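Local structure of DUF3256 domain-containing protein (Porphyromonas gingivalis W83, 2P3P) at residues 95-100 with 154-159. The protein is of unknown function but belongs to the DUF3256 family and probably binds metal ions, perhaps while attached to a membrane. Residues are numbered along the deposited sequence; the frame is centred on the assembly and turned at random.
Sequences VTTVLH and YMQVSL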
loop_
_atom_site.group_PDB
_atom_site.type_symbol
_atom_site.label_atom_id
_atom_site.label_comp_id
_atom_site.label_asym_id
_atom_site.label_seq_id
_atom_site.Cartn_x
_atom_site.Cartn_y
_atom_site.Cartn_z
ATOM N N VAL A 95 -0.034 -3.249 -2.451
ATOM C CA VAL A 95 0.338 -2.471 -1.285
ATOM C C VAL A 95 -0.421 -3.087 -0.118
ATOM O O VAL A 95 -1.662 -3.144 -0.119
ATOM C CB VAL A 95 -0.017 -0.945 -1.424
ATOM C CG1 VAL A 95 0.445 -0.168 -0.188
ATOM C CG2 VAL A 95 0.568 -0.340 -2.667
ATOM N N THR A 96 0.329 -3.549 0.866
ATOM C CA THR A 96 -0.256 -4.270 1.999
ATOM C C THR A 96 0.069 -3.476 3.245
ATOM O O THR A 96 1.264 -3.229 3.541
ATOM C CB THR A 96 0.265 -5.703 2.129
ATOM O OG1 THR A 96 0.065 -6.433 0.914
ATOM C CG2 THR A 96 -0.462 -6.430 3.295
ATOM N N THR A 97 -0.971 -3.081 3.974
ATOM C CA THR A 97 -0.857 -2.134 5.053
ATOM C C THR A 97 -1.474 -2.675 6.329
ATOM O O THR A 97 -2.709 -2.892 6.410
ATOM C CB THR A 97 -1.557 -0.771 4.714
ATOM O OG1 THR A 97 -1.082 -0.233 3.480
ATOM C CG2 THR A 97 -1.319 0.222 5.839
ATOM N N VAL A 98 -0.635 -2.897 7.341
ATOM C CA VAL A 98 -1.176 -3.220 8.683
ATOM C C VAL A 98 -1.748 -1.900 9.246
ATOM O O VAL A 98 -1.181 -0.828 9.024
ATOM C CB VAL A 98 -0.108 -3.847 9.602
ATOM C CG1 VAL A 98 0.489 -5.058 8.948
ATOM C CG2 VAL A 98 0.967 -2.848 9.901
ATOM N N LEU A 99 -2.905 -1.959 9.914
ATOM C CA LEU A 99 -3.591 -0.705 10.304
ATOM C C LEU A 99 -3.428 -0.433 11.808
ATOM O O LEU A 99 -3.623 0.712 12.263
ATOM C CB LEU A 99 -5.066 -0.718 9.883
ATOM C CG LEU A 99 -5.430 -0.913 8.397
ATOM C CD1 LEU A 99 -6.944 -1.232 8.291
ATOM C CD2 LEU A 99 -5.066 0.285 7.507
ATOM N N HIS A 100 -3.025 -1.471 12.539
ATOM C CA HIS A 100 -2.816 -1.452 13.974
ATOM C C HIS A 100 -1.668 -2.419 14.310
ATOM O O HIS A 100 -1.568 -3.468 13.667
ATOM C CB HIS A 100 -4.091 -1.896 14.665
ATOM C CG HIS A 100 -5.234 -0.972 14.408
ATOM N ND1 HIS A 100 -5.309 0.273 14.987
ATOM C CD2 HIS A 100 -6.306 -1.073 13.580
ATOM C CE1 HIS A 100 -6.398 0.891 14.562
ATOM N NE2 HIS A 100 -7.015 0.103 13.700
ATOM N N TYR A 154 7.660 4.310 10.646
ATOM C CA TYR A 154 6.413 3.814 10.053
ATOM C C TYR A 154 5.901 4.784 9.012
ATOM O O TYR A 154 5.942 6.007 9.193
ATOM C CB TYR A 154 5.347 3.557 11.123
ATOM C CG TYR A 154 5.795 2.676 12.266
ATOM C CD1 TYR A 154 5.985 1.327 12.071
ATOM C CD2 TYR A 154 6.007 3.191 13.545
ATOM C CE1 TYR A 154 6.385 0.491 13.098
ATOM C CE2 TYR A 154 6.428 2.349 14.591
ATOM C CZ TYR A 154 6.597 1.004 14.357
ATOM O OH TYR A 154 6.998 0.113 15.359
HETATM N N MSE A 155 5.461 4.233 7.891
HETATM C CA MSE A 155 4.870 5.019 6.819
HETATM C C MSE A 155 3.724 4.243 6.171
HETATM O O MSE A 155 3.802 3.029 5.929
HETATM C CB MSE A 155 5.910 5.423 5.744
HETATM C CG MSE A 155 7.073 6.263 6.275
HETATM SE SE MSE A 155 8.532 6.312 4.995
HETATM C CE MSE A 155 9.990 6.997 6.184
ATOM N N GLN A 156 2.635 4.958 5.922
ATOM C CA GLN A 156 1.457 4.396 5.280
ATOM C C GLN A 156 1.355 4.899 3.834
ATOM O O GLN A 156 1.374 6.111 3.559
ATOM C CB GLN A 156 0.183 4.812 6.046
ATOM C CG GLN A 156 -1.091 4.223 5.427
ATOM C CD GLN A 156 -2.314 4.444 6.289
ATOM O OE1 GLN A 156 -2.296 5.265 7.235
ATOM N NE2 GLN A 156 -3.387 3.795 5.927
ATOM N N VAL A 157 1.256 3.953 2.914
ATOM C CA VAL A 157 1.096 4.249 1.521
ATOM C C VAL A 157 -0.353 4.091 1.036
ATOM O O VAL A 157 -1.034 3.150 1.416
ATOM C CB VAL A 157 1.968 3.285 0.739
ATOM C CG1 VAL A 157 1.749 3.436 -0.756
ATOM C CG2 VAL A 157 3.482 3.496 1.134
ATOM N N SER A 158 -0.767 5.014 0.173
ATOM C CA SER A 158 -2.039 4.915 -0.581
ATOM C C SER A 158 -1.775 5.038 -2.090
ATOM O O SER A 158 -1.448 6.107 -2.581
ATOM C CB SER A 158 -2.987 6.029 -0.183
ATOM O OG SER A 158 -4.278 5.788 -0.733
ATOM N N LEU A 159 -1.908 3.945 -2.800
ATOM C CA LEU A 159 -1.871 3.993 -4.281
ATOM C C LEU A 159 -3.219 4.507 -4.784
ATOM O O LEU A 159 -4.305 4.084 -4.314
ATOM C CB LEU A 159 -1.569 2.570 -4.787
ATOM C CG LEU A 159 -1.470 2.360 -6.274
ATOM C CD1 LEU A 159 -0.361 3.210 -6.879
ATOM C CD2 LEU A 159 -1.231 0.848 -6.489
#
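Residues 154-159 enter the contact beside the start of strand 104-111, where the backbone N of Met155 hydrogen-bonds to OD1 of Asp104. Gln156 is the first residue to touch 95-100. Its CG is anti to the backbone N (chi1 -179°) and the chain stays extended, so it reaches across the end of strand 90-98, past Thr97 toward Leu99. Gln156 CG lies 4.0 Å from the methyl CG2 of Thr97, and the two side chains cross at about a right angle. Further out, the amide NE2 of Gln156 comes within 4.2 Å of CD2 of Leu99. This is van der Waals contact at the exposed end of the interface. Here the edge strand 155-159 of a four-stranded antiparallel sheet lies over strand 90-98, an inner strand of a seven-stranded one. The short strand segments are 7.7 Å apart at closest approach, with their N-to-C directions at 139°, roughly antiparallel but well splayed. No hydrogen bond joins them directly. Val157 packs at the buried centre. CG1 of Val157, anti to the backbone N, meets CG1 of Val95 at 3.9 Å, branch to branch. A polar link runs close by: OG of Ser105, on strand 104-111 next to strand 90-98, hydrogen-bonds to both the backbone N of Val157 and OG1 of Thr97. The Thr97 hydroxyl is thus satisfied within a buried setting. Leu159 follows, again facing the larger sheet. CB of Leu159 sits 4.2 Å from CG2 of Val95, whose CG1 goes to Val157. The Leu159 side chain also reaches Phe79 and Arg81 on strand 77-84.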